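PDB 5D6S: epoxyqueuosine reductase from Streptococcus thermophilus, which belongs to the QueG family of iron-sulfur proteins and carries a cobalamin and two iron/sulfur clusters. Local coordinates for residues Tyr56-Lys59 and Ser60-Gly64; Phe73-Asn77 and Ile78-Ile82; Asp213-Arg216 and Cys217-Cys221; Asn350-His353 and Thr354-Ile358; Met372-Tyr375 and Met376-Leu379. All coordinates share one frame; numbering follows the deposited sequence.

Contact 1 of 5, residues Tyr56-Lys59 and Ser60-Gly64; sequences YLEK and SLRLG
The guanidinium of R62 receives E58 OE1 at its edge, the oxygen lying 23° out of the guanidinium plane, while the carboxylate is turned almost perpendicular to that plane, at 82°. A second flat group, the ring of Y56, has L57 CG over the centre of one face. Both belong to helix 55-67, where the E58-R62 pair is an i/i+4 salt bridge between side chains that run alongside each other in the same direction. R62 NE gives the shorter bond, 2.7 Å to E58 OE1, and R62 NH1 adds a weak one to the same oxygen. R62 stays extended from CG to NE, which carries the charge back over the preceding turn; its NH1 also forms a salt bridge with E79 of helix 78-82, so one arginine probably offsets the charge of two carboxylates. On another side of the helix L57 and L61 touch through L57 CB and L61 CG (4.1 Å), and both residues contact the cobalamin. The carbonyl of L57 is gripped twice: L61 N makes a straight helical bond to it, and S60 OG, set between its own N and carbonyl carbon (chi1 75°), reaches back to a lone pair of L57 O in the carbonyl plane at 3.3 Å.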
loop_
_atom_site.group_PDB
_atom_site.type_symbol
_atom_site.label_atom_id
_atom_site.label_comp_id
_atom_site.label_asym_id
_atom_site.label_seq_id
_atom_site.Cartn_x
_atom_site.Cartn_y
_atom_site.Cartn_z
ATOM N N TYR A 56 25.806 0.068 0.794
ATOM C CA TYR A 56 25.537 -1.005 -0.187
ATOM C C TYR A 56 24.281 -0.704 -1.048
ATOM O O TYR A 56 24.212 -1.116 -2.204
ATOM C CB TYR A 56 25.474 -2.390 0.467
ATOM C CG TYR A 56 24.206 -2.781 1.193
ATOM C CD1 TYR A 56 24.004 -2.435 2.520
ATOM C CD2 TYR A 56 23.231 -3.564 0.563
ATOM C CE1 TYR A 56 22.856 -2.830 3.193
ATOM C CE2 TYR A 56 22.069 -3.964 1.229
ATOM C CZ TYR A 56 21.883 -3.595 2.548
ATOM O OH TYR A 56 20.725 -3.978 3.219
ATOM N N LEU A 57 23.347 0.075 -0.484
ATOM C CA LEU A 57 22.139 0.540 -1.179
ATOM C C LEU A 57 22.349 1.688 -2.196
ATOM O O LEU A 57 21.735 1.676 -3.268
ATOM C CB LEU A 57 21.083 0.954 -0.157
ATOM C CG LEU A 57 20.649 -0.147 0.807
ATOM C CD1 LEU A 57 19.704 0.400 1.848
ATOM C CD2 LEU A 57 19.990 -1.303 0.072
ATOM N N GLU A 58 23.216 2.641 -1.871
ATOM C CA GLU A 58 23.491 3.791 -2.757
ATOM C C GLU A 58 23.326 3.483 -4.219
ATOM O O GLU A 58 22.489 4.069 -4.904
ATOM C CB GLU A 58 24.927 4.316 -2.590
ATOM C CG GLU A 58 25.067 5.542 -1.714
ATOM C CD GLU A 58 25.939 6.626 -2.335
ATOM O OE1 GLU A 58 25.628 7.034 -3.474
ATOM O OE2 GLU A 58 26.888 7.107 -1.661
ATOM N N LYS A 59 24.189 2.598 -4.695
ATOM C CA LYS A 59 24.240 2.218 -6.090
ATOM C C LYS A 59 22.818 2.110 -6.684
ATOM O O LYS A 59 22.473 2.823 -7.643
ATOM C CB LYS A 59 25.046 0.903 -6.193
ATOM C CG LYS A 59 24.846 0.028 -7.429
ATOM C CD LYS A 59 25.234 0.717 -8.730
ATOM C CE LYS A 59 24.790 -0.109 -9.929
ATOM N NZ LYS A 59 24.541 0.747 -11.118
ATOM N N SER A 60 21.997 1.246 -6.085
ATOM C CA SER A 60 20.694 0.878 -6.654
ATOM C C SER A 60 19.578 1.904 -6.374
ATOM O O SER A 60 18.665 2.052 -7.179
ATOM C CB SER A 60 20.267 -0.519 -6.166
ATOM O OG SER A 60 19.835 -0.469 -4.821
ATOM N N LEU A 61 19.635 2.573 -5.231
ATOM C CA LEU A 61 18.726 3.678 -4.950
ATOM C C LEU A 61 18.848 4.733 -6.025
ATOM O O LEU A 61 17.840 5.168 -6.608
ATOM C CB LEU A 61 19.013 4.316 -3.590
ATOM C CG LEU A 61 18.690 3.511 -2.329
ATOM C CD1 LEU A 61 18.759 4.389 -1.088
ATOM C CD2 LEU A 61 17.306 2.883 -2.394
ATOM N N ARG A 62 20.090 5.111 -6.305
ATOM C CA ARG A 62 20.403 6.100 -7.347
ATOM C C ARG A 62 20.041 5.635 -8.732
ATOM O O ARG A 62 19.669 6.448 -9.584
ATOM C CB ARG A 62 21.887 6.417 -7.359
ATOM C CG ARG A 62 22.346 7.237 -6.171
ATOM C CD ARG A 62 23.601 8.033 -6.504
ATOM N NE ARG A 62 24.232 8.521 -5.283
ATOM C CZ ARG A 62 23.796 9.551 -4.567
ATOM N NH1 ARG A 62 24.441 9.901 -3.461
ATOM N NH2 ARG A 62 22.719 10.241 -4.945
ATOM N N LEU A 63 20.166 4.336 -8.968
ATOM C CA LEU A 63 19.829 3.788 -10.270
ATOM C C LEU A 63 18.306 3.779 -10.497
ATOM O O LEU A 63 17.838 3.969 -11.626
ATOM C CB LEU A 63 20.404 2.378 -10.426
ATOM C CG LEU A 63 20.337 1.811 -11.853
ATOM C CD1 LEU A 63 21.199 2.602 -12.826
ATOM C CD2 LEU A 63 20.700 0.330 -11.864
ATOM N N GLY A 64 17.541 3.535 -9.427
ATOM C CA GLY A 64 16.068 3.608 -9.472
ATOM C C GLY A 64 15.595 4.980 -9.933
ATOM O O GLY A 64 14.837 5.109 -10.899
#

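Contact 2 of 5, residues Phe73-Asn77 and Ile78-Ile82; sequences FEHKN and IEERI
Just before I78, the side chain of N77 caps the short, weakly bonded helix 78-82: this is an asparagine N-cap. I78, the first helical residue, points away from the loop at its CB, which still touches N77 C, and its side chain meets R62 of helix 55-67. E79 supplies the capping donor, its N reaching N77 OD1 at 3.3 Å in a weak bond with an angle of 124°. A trans first torsion (chi1 -178°) carries the N77 amide forward over the start of the helix. E80 follows, its chain crossing the N77 side chain at about a right angle, with the carboxylate turned 48° from the amide plane. R81 comes last: its N bonds to I78 O and, weakly, to N77 O, and its bent side chain runs back beside the loop. There R81 NH1 donates to the cobalamin and R81 NH2 to A160 O, while H75 N lies over one face of the guanidinium. Nearer the root of the side chain, R81 CD rests 3.7 Å from H75 CB.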
loop_
_atom_site.group_PDB
_atom_site.type_symbol
_atom_site.label_atom_id
_atom_site.label_comp_id
_atom_site.label_asym_id
_atom_site.label_seq_id
_atom_site.Cartn_x
_atom_site.Cartn_y
_atom_site.Cartn_z
ATOM N N PHE A 73 7.032 8.725 -3.917
ATOM C CA PHE A 73 6.641 8.706 -2.494
ATOM C C PHE A 73 7.852 8.561 -1.613
ATOM O O PHE A 73 7.762 8.666 -0.392
ATOM C CB PHE A 73 5.690 7.546 -2.183
ATOM C CG PHE A 73 4.428 7.545 -2.983
ATOM C CD1 PHE A 73 3.971 8.681 -3.614
ATOM C CD2 PHE A 73 3.671 6.380 -3.083
ATOM C CE1 PHE A 73 2.789 8.660 -4.339
ATOM C CE2 PHE A 73 2.486 6.354 -3.796
ATOM C CZ PHE A 73 2.047 7.501 -4.425
ATOM N N GLU A 74 8.977 8.265 -2.242
ATOM C CA GLU A 74 10.188 7.955 -1.520
ATOM C C GLU A 74 10.800 9.248 -1.038
ATOM O O GLU A 74 10.665 10.304 -1.660
ATOM C CB GLU A 74 11.195 7.246 -2.422
ATOM C CG GLU A 74 10.688 5.956 -3.036
ATOM C CD GLU A 74 9.906 6.159 -4.321
ATOM O OE1 GLU A 74 9.785 7.320 -4.780
ATOM O OE2 GLU A 74 9.382 5.155 -4.847
ATOM N N HIS A 75 11.507 9.145 0.070
ATOM C CA HIS A 75 12.285 10.260 0.582
ATOM C C HIS A 75 13.310 10.669 -0.471
ATOM O O HIS A 75 13.926 9.818 -1.073
ATOM C CB HIS A 75 12.960 9.821 1.871
ATOM C CG HIS A 75 13.489 10.942 2.670
ATOM N ND1 HIS A 75 14.782 11.380 2.537
ATOM C CD2 HIS A 75 12.900 11.743 3.584
ATOM C CE1 HIS A 75 14.974 12.405 3.341
ATOM N NE2 HIS A 75 13.848 12.642 3.991
ATOM N N LYS A 76 13.450 11.965 -0.732
ATOM C CA LYS A 76 14.130 12.408 -1.954
ATOM C C LYS A 76 15.654 12.512 -1.780
ATOM O O LYS A 76 16.424 12.180 -2.682
ATOM C CB LYS A 76 13.525 13.721 -2.468
ATOM C CG LYS A 76 12.065 13.553 -2.879
ATOM C CD LYS A 76 11.640 14.364 -4.107
ATOM C CE LYS A 76 10.745 13.553 -5.047
ATOM N NZ LYS A 76 9.567 12.917 -4.389
ATOM N N ASN A 77 16.067 12.942 -0.601
ATOM C CA ASN A 77 17.468 13.088 -0.276
ATOM C C ASN A 77 18.134 11.726 -0.025
ATOM O O ASN A 77 17.976 11.109 1.043
ATOM C CB ASN A 77 17.597 13.990 0.954
ATOM C CG ASN A 77 19.036 14.238 1.359
ATOM O OD1 ASN A 77 19.988 13.833 0.685
ATOM N ND2 ASN A 77 19.197 14.934 2.456
ATOM N N ILE A 78 18.908 11.268 -1.002
ATOM C CA ILE A 78 19.511 9.924 -0.927
ATOM C C ILE A 78 20.494 9.763 0.233
ATOM O O ILE A 78 20.522 8.721 0.860
ATOM C CB ILE A 78 20.142 9.525 -2.278
ATOM C CG1 ILE A 78 19.020 9.096 -3.240
ATOM C CG2 ILE A 78 21.140 8.395 -2.115
ATOM C CD1 ILE A 78 19.214 9.581 -4.660
ATOM N N GLU A 79 21.258 10.810 0.537
ATOM C CA GLU A 79 22.179 10.791 1.688
ATOM C C GLU A 79 21.455 10.516 2.984
ATOM O O GLU A 79 21.869 9.648 3.747
ATOM C CB GLU A 79 22.936 12.110 1.824
ATOM C CG GLU A 79 24.153 12.230 0.924
ATOM C CD GLU A 79 23.798 12.515 -0.531
ATOM O OE1 GLU A 79 22.628 12.868 -0.824
ATOM O OE2 GLU A 79 24.702 12.372 -1.392
ATOM N N GLU A 80 20.353 11.228 3.226
ATOM C CA GLU A 80 19.560 11.034 4.466
ATOM C C GLU A 80 19.011 9.591 4.587
ATOM O O GLU A 80 18.614 9.128 5.666
ATOM C CB GLU A 80 18.411 12.061 4.563
ATOM C CG GLU A 80 18.853 13.398 5.137
ATOM C CD GLU A 80 17.807 14.507 5.092
ATOM O OE1 GLU A 80 18.187 15.651 5.426
ATOM O OE2 GLU A 80 16.633 14.276 4.721
ATOM N N ARG A 81 19.002 8.907 3.452
ATOM C CA ARG A 81 18.463 7.575 3.343
ATOM C C ARG A 81 19.414 6.472 3.823
ATOM O O ARG A 81 18.977 5.447 4.360
ATOM C CB ARG A 81 18.130 7.330 1.886
ATOM C CG ARG A 81 16.873 6.538 1.713
ATOM C CD ARG A 81 15.706 7.382 1.264
ATOM N NE ARG A 81 14.971 6.563 0.323
ATOM C CZ ARG A 81 14.136 5.575 0.634
ATOM N NH1 ARG A 81 13.585 4.881 -0.345
ATOM N NH2 ARG A 81 13.818 5.292 1.886
ATOM N N ILE A 82 20.711 6.698 3.626
ATOM C CA ILE A 82 21.762 5.710 3.923
ATOM C C ILE A 82 22.627 6.042 5.158
ATOM O O ILE A 82 23.245 5.146 5.727
ATOM C CB ILE A 82 22.716 5.500 2.728
ATOM C CG1 ILE A 82 22.849 6.767 1.907
ATOM C CG2 ILE A 82 22.216 4.385 1.828
ATOM C CD1 ILE A 82 24.096 6.789 1.069
#

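Contact 3 of 5, residues Asp213-Arg216 and Cys217-Cys221; sequences DCRR and CLDAC. With SF4 (iron/sulfur cluster), chain F; SF4 (iron/sulfur cluster), chain G.
Within eight residues, a loop and the short helix 216-220 that follows it hand cysteines to two separate iron/sulfur clusters, while R215 pairs with D219 across the junction. C214 SG binds one iron of the chain F cluster at 2.4 Å, and C217 SG binds a neighbouring iron of the same cluster at 2.3 Å; C221, the first residue to leave the helical conformation, turns instead to the chain G cluster, where its SG binds an iron at 2.2 Å. The C217 sulfur lies between its own N and carbonyl carbon (chi1 53°), whereas that of C214 is anti to its N, and both thereby reach the one cluster. R216 N gives a weak bond to C214 SG, a backbone donor aimed at a liganding sulfur that may temper its negative charge. On the outer side of the turn, R215 NH2 meets D219 OD1 at 2.7 Å in a salt bridge whose hydrogen bond is weak, with guanidinium and carboxylate planes 55° apart. The L218 side chain crosses that of R215 at about a right angle: its CB lies over one face of the guanidinium, offset toward the rim, and its CD2 comes 3.5 Å from R215 NH1. R216 O holds the turn by accepting from both D219 N and A220 N. With C211 ahead and P222 behind, the spacing is the CxxCxxCxxxCP motif of bacterial ferredoxins, which gives its last cysteine to the second cluster.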
loop_
_atom_site.group_PDB
_atom_site.type_symbol
_atom_site.label_atom_id
_atom_site.label_comp_id
_atom_site.label_asym_id
_atom_site.label_seq_id
_atom_site.Cartn_x
_atom_site.Cartn_y
_atom_site.Cartn_z
ATOM N N ASP A 213 15.172 -20.825 -5.076
ATOM C CA ASP A 213 14.890 -20.613 -6.495
ATOM C C ASP A 213 13.379 -20.561 -6.676
ATOM O O ASP A 213 12.860 -21.261 -7.533
ATOM N N CYS A 214 12.686 -19.739 -5.870
ATOM C CA CYS A 214 11.206 -19.772 -5.788
ATOM C C CYS A 214 10.432 -19.084 -6.921
ATOM O O CYS A 214 9.549 -19.712 -7.523
ATOM C CB CYS A 214 10.702 -19.236 -4.457
ATOM S SG CYS A 214 8.886 -19.062 -4.407
ATOM N N ARG A 215 10.709 -17.814 -7.192
ATOM C CA ARG A 215 10.152 -17.149 -8.385
ATOM C C ARG A 215 8.621 -17.034 -8.513
ATOM O O ARG A 215 8.141 -16.647 -9.576
ATOM C CB ARG A 215 10.650 -17.851 -9.668
ATOM C CG ARG A 215 12.023 -17.418 -10.145
ATOM C CD ARG A 215 12.274 -17.861 -11.582
ATOM N NE ARG A 215 11.202 -17.424 -12.475
ATOM C CZ ARG A 215 11.183 -16.275 -13.148
ATOM N NH1 ARG A 215 12.176 -15.396 -13.060
ATOM N NH2 ARG A 215 10.149 -16.002 -13.921
ATOM N N ARG A 216 7.844 -17.402 -7.498
ATOM C CA ARG A 216 6.372 -17.426 -7.655
ATOM C C ARG A 216 5.795 -16.013 -7.871
ATOM O O ARG A 216 4.994 -15.775 -8.785
ATOM C CB ARG A 216 5.689 -18.077 -6.452
ATOM C CG ARG A 216 5.785 -19.599 -6.408
ATOM C CD ARG A 216 4.454 -20.217 -6.002
ATOM N NE ARG A 216 4.581 -21.247 -4.977
ATOM C CZ ARG A 216 3.704 -21.455 -3.985
ATOM N NH1 ARG A 216 3.924 -22.426 -3.094
ATOM N NH2 ARG A 216 2.607 -20.699 -3.857
ATOM N N CYS A 217 6.214 -15.100 -6.998
ATOM C CA CYS A 217 5.870 -13.687 -7.055
ATOM C C CYS A 217 6.237 -13.079 -8.408
ATOM O O CYS A 217 5.414 -12.440 -9.059
ATOM C CB CYS A 217 6.592 -12.936 -5.921
ATOM S SG CYS A 217 8.409 -13.175 -5.844
ATOM N N LEU A 218 7.462 -13.293 -8.853
ATOM C CA LEU A 218 7.872 -12.795 -10.176
ATOM C C LEU A 218 6.955 -13.189 -11.327
ATOM O O LEU A 218 6.876 -12.480 -12.312
ATOM C CB LEU A 218 9.267 -13.302 -10.522
ATOM C CG LEU A 218 10.469 -12.559 -9.951
ATOM C CD1 LEU A 218 10.341 -12.346 -8.462
ATOM C CD2 LEU A 218 11.734 -13.347 -10.279
ATOM N N ASP A 219 6.321 -14.354 -11.225
ATOM C CA ASP A 219 5.495 -14.890 -12.309
ATOM C C ASP A 219 4.035 -14.557 -12.120
ATOM O O ASP A 219 3.256 -14.644 -13.071
ATOM C CB ASP A 219 5.663 -16.427 -12.421
ATOM C CG ASP A 219 7.023 -16.827 -12.956
ATOM O OD1 ASP A 219 7.489 -16.184 -13.929
ATOM O OD2 ASP A 219 7.633 -17.769 -12.396
ATOM N N ALA A 220 3.664 -14.233 -10.881
ATOM C CA ALA A 220 2.289 -13.869 -10.532
ATOM C C ALA A 220 2.016 -12.361 -10.688
ATOM O O ALA A 220 0.867 -11.968 -10.922
ATOM C CB ALA A 220 1.956 -14.337 -9.111
ATOM N N CYS A 221 3.044 -11.520 -10.548
ATOM C CA CYS A 221 2.854 -10.065 -10.697
ATOM C C CYS A 221 2.214 -9.786 -12.048
ATOM O O CYS A 221 2.837 -10.063 -13.066
ATOM C CB CYS A 221 4.171 -9.300 -10.617
ATOM S SG CYS A 221 4.023 -7.486 -10.711
HETATM FE FE1 SF4 F . 8.879 -14.443 -3.968
HETATM FE FE2 SF4 F . 9.034 -16.942 -3.291
HETATM FE FE3 SF4 F . 8.098 -15.266 -1.644
HETATM FE FE4 SF4 F . 10.616 -15.301 -2.315
HETATM S S1 SF4 F . 9.550 -16.723 -1.212
HETATM S S2 SF4 F . 9.337 -13.637 -2.078
HETATM S S3 SF4 F . 10.435 -15.796 -4.395
HETATM S S4 SF4 F . 7.315 -15.765 -3.515
HETATM FE FE1 SF4 G . 3.039 -4.679 -7.228
HETATM FE FE2 SF4 G . 1.145 -6.425 -7.354
HETATM FE FE3 SF4 G . 3.379 -7.008 -6.139
HETATM FE FE4 SF4 G . 3.331 -6.825 -8.701
HETATM S S1 SF4 G . 2.301 -8.190 -7.511
HETATM S S2 SF4 G . 4.706 -5.967 -7.386
HETATM S S3 SF4 G . 1.864 -5.262 -8.907
HETATM S S4 SF4 G . 1.975 -5.527 -5.611
#

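Contact 4 of 5, residues Asn350-His353 and Thr354-Ile358; sequences NPIH and TATAI
An asparagine N-cap opens helix 351-364 in the all-helical C-terminal part of the chain, and N350 binds the first turn through both its side chain and its backbone. N350 O accepts from T354 N at 2.9 Å. N350 OD1 takes H353 N at 3.1 Å in a nearly straight bond (173°), although the donor stands well above the amide's carbonyl plane. The amide's ND2 lies over one face of the H353 ring, toward its rim, and H353 NE2 is bonded to N319 O. A water spans the cap, accepting from N350 N and donating to T354 OG1, which is also hydrogen-bonded to N348 OD1. One turn on, T356 OG1 folds back to I352 O at 2.7 Å, its chi1 of -54° setting the hydroxyl beside its own N. T356 N reaches the same oxygen at 2.9 Å from the opposite face of the carbonyl plane. The polar needs of this mostly buried turn are thus shared: the cap and I352 O, which takes up the T356 hydroxyl, serve from within, while N319, N348 and the water supply other partners.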
loop_
_atom_site.group_PDB
_atom_site.type_symbol
_atom_site.label_atom_id
_atom_site.label_comp_id
_atom_site.label_asym_id
_atom_site.label_seq_id
_atom_site.Cartn_x
_atom_site.Cartn_y
_atom_site.Cartn_z
ATOM N N ASN A 350 -16.125 16.350 -11.259
ATOM C CA ASN A 350 -14.791 15.753 -11.204
ATOM C C ASN A 350 -14.408 15.129 -12.574
ATOM O O ASN A 350 -14.897 14.048 -12.937
ATOM C CB ASN A 350 -14.743 14.688 -10.101
ATOM C CG ASN A 350 -13.359 14.089 -9.926
ATOM O OD1 ASN A 350 -12.630 13.850 -10.895
ATOM N ND2 ASN A 350 -12.992 13.850 -8.696
ATOM N N PRO A 351 -13.543 15.798 -13.331
ATOM C CA PRO A 351 -13.225 15.315 -14.676
ATOM C C PRO A 351 -12.546 13.959 -14.741
ATOM O O PRO A 351 -12.827 13.182 -15.650
ATOM C CB PRO A 351 -12.301 16.393 -15.225
ATOM C CG PRO A 351 -12.621 17.608 -14.436
ATOM C CD PRO A 351 -12.997 17.140 -13.072
ATOM N N ILE A 352 -11.647 13.652 -13.813
ATOM C CA ILE A 352 -11.031 12.312 -13.816
ATOM C C ILE A 352 -12.104 11.240 -13.725
ATOM O O ILE A 352 -12.105 10.277 -14.519
ATOM C CB ILE A 352 -10.013 12.101 -12.686
ATOM C CG1 ILE A 352 -8.624 12.508 -13.127
ATOM C CG2 ILE A 352 -9.862 10.629 -12.331
ATOM C CD1 ILE A 352 -8.556 13.907 -13.630
ATOM N N HIS A 353 -13.058 11.437 -12.810
ATOM C CA HIS A 353 -14.183 10.518 -12.685
ATOM C C HIS A 353 -15.050 10.453 -13.937
ATOM O O HIS A 353 -15.433 9.361 -14.370
ATOM C CB HIS A 353 -15.054 10.873 -11.500
ATOM C CG HIS A 353 -14.368 10.718 -10.190
ATOM N ND1 HIS A 353 -14.842 11.294 -9.030
ATOM C CD2 HIS A 353 -13.220 10.088 -9.860
ATOM C CE1 HIS A 353 -14.041 10.971 -8.028
ATOM N NE2 HIS A 353 -13.039 10.257 -8.511
ATOM N N THR A 354 -15.341 11.604 -14.522
ATOM C CA THR A 354 -16.095 11.639 -15.755
ATOM C C THR A 354 -15.439 10.788 -16.825
ATOM O O THR A 354 -16.071 9.940 -17.464
ATOM C CB THR A 354 -16.231 13.081 -16.266
ATOM O OG1 THR A 354 -16.978 13.864 -15.328
ATOM C CG2 THR A 354 -16.950 13.121 -17.632
ATOM N N ALA A 355 -14.164 11.044 -17.067
ATOM C CA ALA A 355 -13.446 10.338 -18.139
ATOM C C ALA A 355 -13.383 8.846 -17.842
ATOM O O ALA A 355 -13.485 8.004 -18.718
ATOM C CB ALA A 355 -12.062 10.899 -18.287
ATOM N N THR A 356 -13.226 8.521 -16.583
ATOM C CA THR A 356 -13.145 7.105 -16.196
ATOM C C THR A 356 -14.520 6.465 -16.417
ATOM O O THR A 356 -14.620 5.403 -17.014
ATOM C CB THR A 356 -12.675 6.964 -14.760
ATOM O OG1 THR A 356 -11.436 7.678 -14.613
ATOM C CG2 THR A 356 -12.499 5.532 -14.416
ATOM N N ALA A 357 -15.572 7.178 -16.027
ATOM C CA ALA A 357 -16.941 6.708 -16.221
ATOM C C ALA A 357 -17.294 6.499 -17.707
ATOM O O ALA A 357 -17.931 5.511 -18.048
ATOM C CB ALA A 357 -17.930 7.660 -15.576
ATOM N N ILE A 358 -16.878 7.417 -18.579
ATOM C CA ILE A 358 -17.117 7.256 -20.007
ATOM C C ILE A 358 -16.522 5.950 -20.516
ATOM O O ILE A 358 -17.206 5.156 -21.152
ATOM C CB ILE A 358 -16.523 8.433 -20.791
ATOM C CG1 ILE A 358 -17.421 9.657 -20.603
ATOM C CG2 ILE A 358 -16.407 8.089 -22.265
ATOM C CD1 ILE A 358 -16.791 10.906 -21.117
HETATM O O HOH W 1 -17.878 14.234 -12.590
#

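Contact 5 of 5, residues Met372-Tyr375 and Met376-Leu379; sequences MLDY and MRGL
R377 begins with its CB 3.2 Å from L373 O, the carbonyl that also accepts the helical bond from R377 N. The chain sets out from CB on the side opposite its N (chi1 -170°) and bends at chi3, folding the guanidinium back over the turn. CZ consequently sits above L373 O, which lies 3.9 Å from the guanidinium plane and under its centre. At the tip NH1 donates to D374 OD1 at 2.6 Å, an i/i+3 salt bridge: the acceptor is in the guanidinium plane, but the arginine comes from above the carboxylate, 54° out of its plane. NH2 packs against L373 CB at 3.8 Å and has a long, weak ion pair with E370, whose carboxylate also crowds that of D374. All this happens on the exposed side of helix 370-377, near its C-terminal end, where G378 N still bonds to D374 O as the chain turns off. Y375, on the helix, meets L379 just past its end, and both touch helix 338-347. L379 CD2 makes an off-centre CH-pi contact with the Y375 ring, 4.2 Å from the centroid and 29° off the normal. The Y375 hydroxyl is hydrogen-bonded to D346 of helix 338-347, and L379 touches I345 there as well as W390 of helix 384-396.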
loop_
_atom_site.group_PDB
_atom_site.type_symbol
_atom_site.label_atom_id
_atom_site.label_comp_id
_atom_site.label_asym_id
_atom_site.label_seq_id
_atom_site.Cartn_x
_atom_site.Cartn_y
_atom_site.Cartn_z
ATOM N N MET A 372 -28.562 4.283 -26.428
ATOM C CA MET A 372 -27.277 4.441 -25.792
ATOM C C MET A 372 -26.290 5.019 -26.773
ATOM O O MET A 372 -25.514 5.920 -26.401
ATOM C CB MET A 372 -26.758 3.115 -25.239
ATOM C CG MET A 372 -25.442 3.238 -24.462
ATOM S SD MET A 372 -25.470 4.113 -22.865
ATOM C CE MET A 372 -26.671 3.105 -21.990
ATOM N N LEU A 373 -26.332 4.549 -28.016
ATOM C CA LEU A 373 -25.465 5.137 -29.047
ATOM C C LEU A 373 -25.737 6.639 -29.203
ATOM O O LEU A 373 -24.814 7.434 -29.303
ATOM C CB LEU A 373 -25.616 4.433 -30.387
ATOM C CG LEU A 373 -25.215 2.952 -30.388
ATOM C CD1 LEU A 373 -25.567 2.305 -31.710
ATOM C CD2 LEU A 373 -23.730 2.781 -30.097
ATOM N N ASP A 374 -27.002 7.035 -29.146
ATOM C CA ASP A 374 -27.341 8.459 -29.210
ATOM C C ASP A 374 -26.828 9.214 -27.959
ATOM O O ASP A 374 -26.349 10.345 -28.068
ATOM C CB ASP A 374 -28.855 8.674 -29.410
ATOM C CG ASP A 374 -29.373 8.144 -30.775
ATOM O OD1 ASP A 374 -28.590 7.518 -31.535
ATOM O OD2 ASP A 374 -30.580 8.357 -31.082
ATOM N N TYR A 375 -26.921 8.594 -26.776
ATOM C CA TYR A 375 -26.429 9.233 -25.534
ATOM C C TYR A 375 -24.970 9.553 -25.718
ATOM O O TYR A 375 -24.538 10.678 -25.474
ATOM C CB TYR A 375 -26.600 8.316 -24.309
ATOM C CG TYR A 375 -25.851 8.793 -23.078
ATOM C CD1 TYR A 375 -26.253 9.934 -22.405
ATOM C CD2 TYR A 375 -24.719 8.134 -22.605
ATOM C CE1 TYR A 375 -25.565 10.421 -21.292
ATOM C CE2 TYR A 375 -24.027 8.605 -21.473
ATOM C CZ TYR A 375 -24.462 9.751 -20.822
ATOM O OH TYR A 375 -23.821 10.257 -19.682
ATOM N N MET A 376 -24.214 8.528 -26.117
ATOM C CA MET A 376 -22.748 8.602 -26.211
ATOM C C MET A 376 -22.344 9.548 -27.312
ATOM O O MET A 376 -21.522 10.421 -27.098
ATOM C CB MET A 376 -22.165 7.193 -26.456
ATOM C CG MET A 376 -20.655 7.072 -26.446
ATOM S SD MET A 376 -19.854 7.533 -24.910
ATOM C CE MET A 376 -20.468 6.239 -23.812
ATOM N N ARG A 377 -22.952 9.388 -28.487
ATOM C CA ARG A 377 -22.695 10.284 -29.613
ATOM C C ARG A 377 -22.872 11.734 -29.169
ATOM O O ARG A 377 -22.141 12.623 -29.602
ATOM C CB ARG A 377 -23.636 9.966 -30.800
ATOM C CG ARG A 377 -23.305 10.681 -32.115
ATOM C CD ARG A 377 -24.279 10.332 -33.254
ATOM N NE ARG A 377 -24.469 8.877 -33.446
ATOM C CZ ARG A 377 -25.575 8.189 -33.146
ATOM N NH1 ARG A 377 -26.644 8.801 -32.643
ATOM N NH2 ARG A 377 -25.621 6.872 -33.357
ATOM N N GLY A 378 -23.858 11.953 -28.311
ATOM C CA GLY A 378 -24.282 13.295 -27.900
ATOM C C GLY A 378 -23.547 13.976 -26.745
ATOM O O GLY A 378 -23.833 15.128 -26.430
ATOM N N LEU A 379 -22.589 13.291 -26.128
ATOM C CA LEU A 379 -21.680 13.944 -25.193
ATOM C C LEU A 379 -20.718 14.738 -26.028
ATOM O O LEU A 379 -20.383 14.327 -27.140
ATOM C CB LEU A 379 -20.861 12.922 -24.405
ATOM C CG LEU A 379 -21.582 11.834 -23.616
ATOM C CD1 LEU A 379 -20.589 10.834 -23.045
ATOM C CD2 LEU A 379 -22.410 12.436 -22.507
#

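How the contacts relate
From the N terminus the five contacts follow in series; each joins adjoining residues, so none closes a long loop and none nests or crosses. Contacts 1 and 2 sit on the successive helices 55-67 and 78-82 beside the cobalamin, and they touch: E58 packs on I82 and L61 on R81. Contact 3, centred about 23 Å from contact 1, serves the iron/sulfur clusters and touches neither of the first two. Contacts 4 and 5 belong to the helical C-terminal part, on helices 351-364 and 370-377; their centres are about 16 Å apart and they meet where I358 CG1 lies 4.2 Å from L379 CD1. Contact 5 is farthest from the cofactor-binding region.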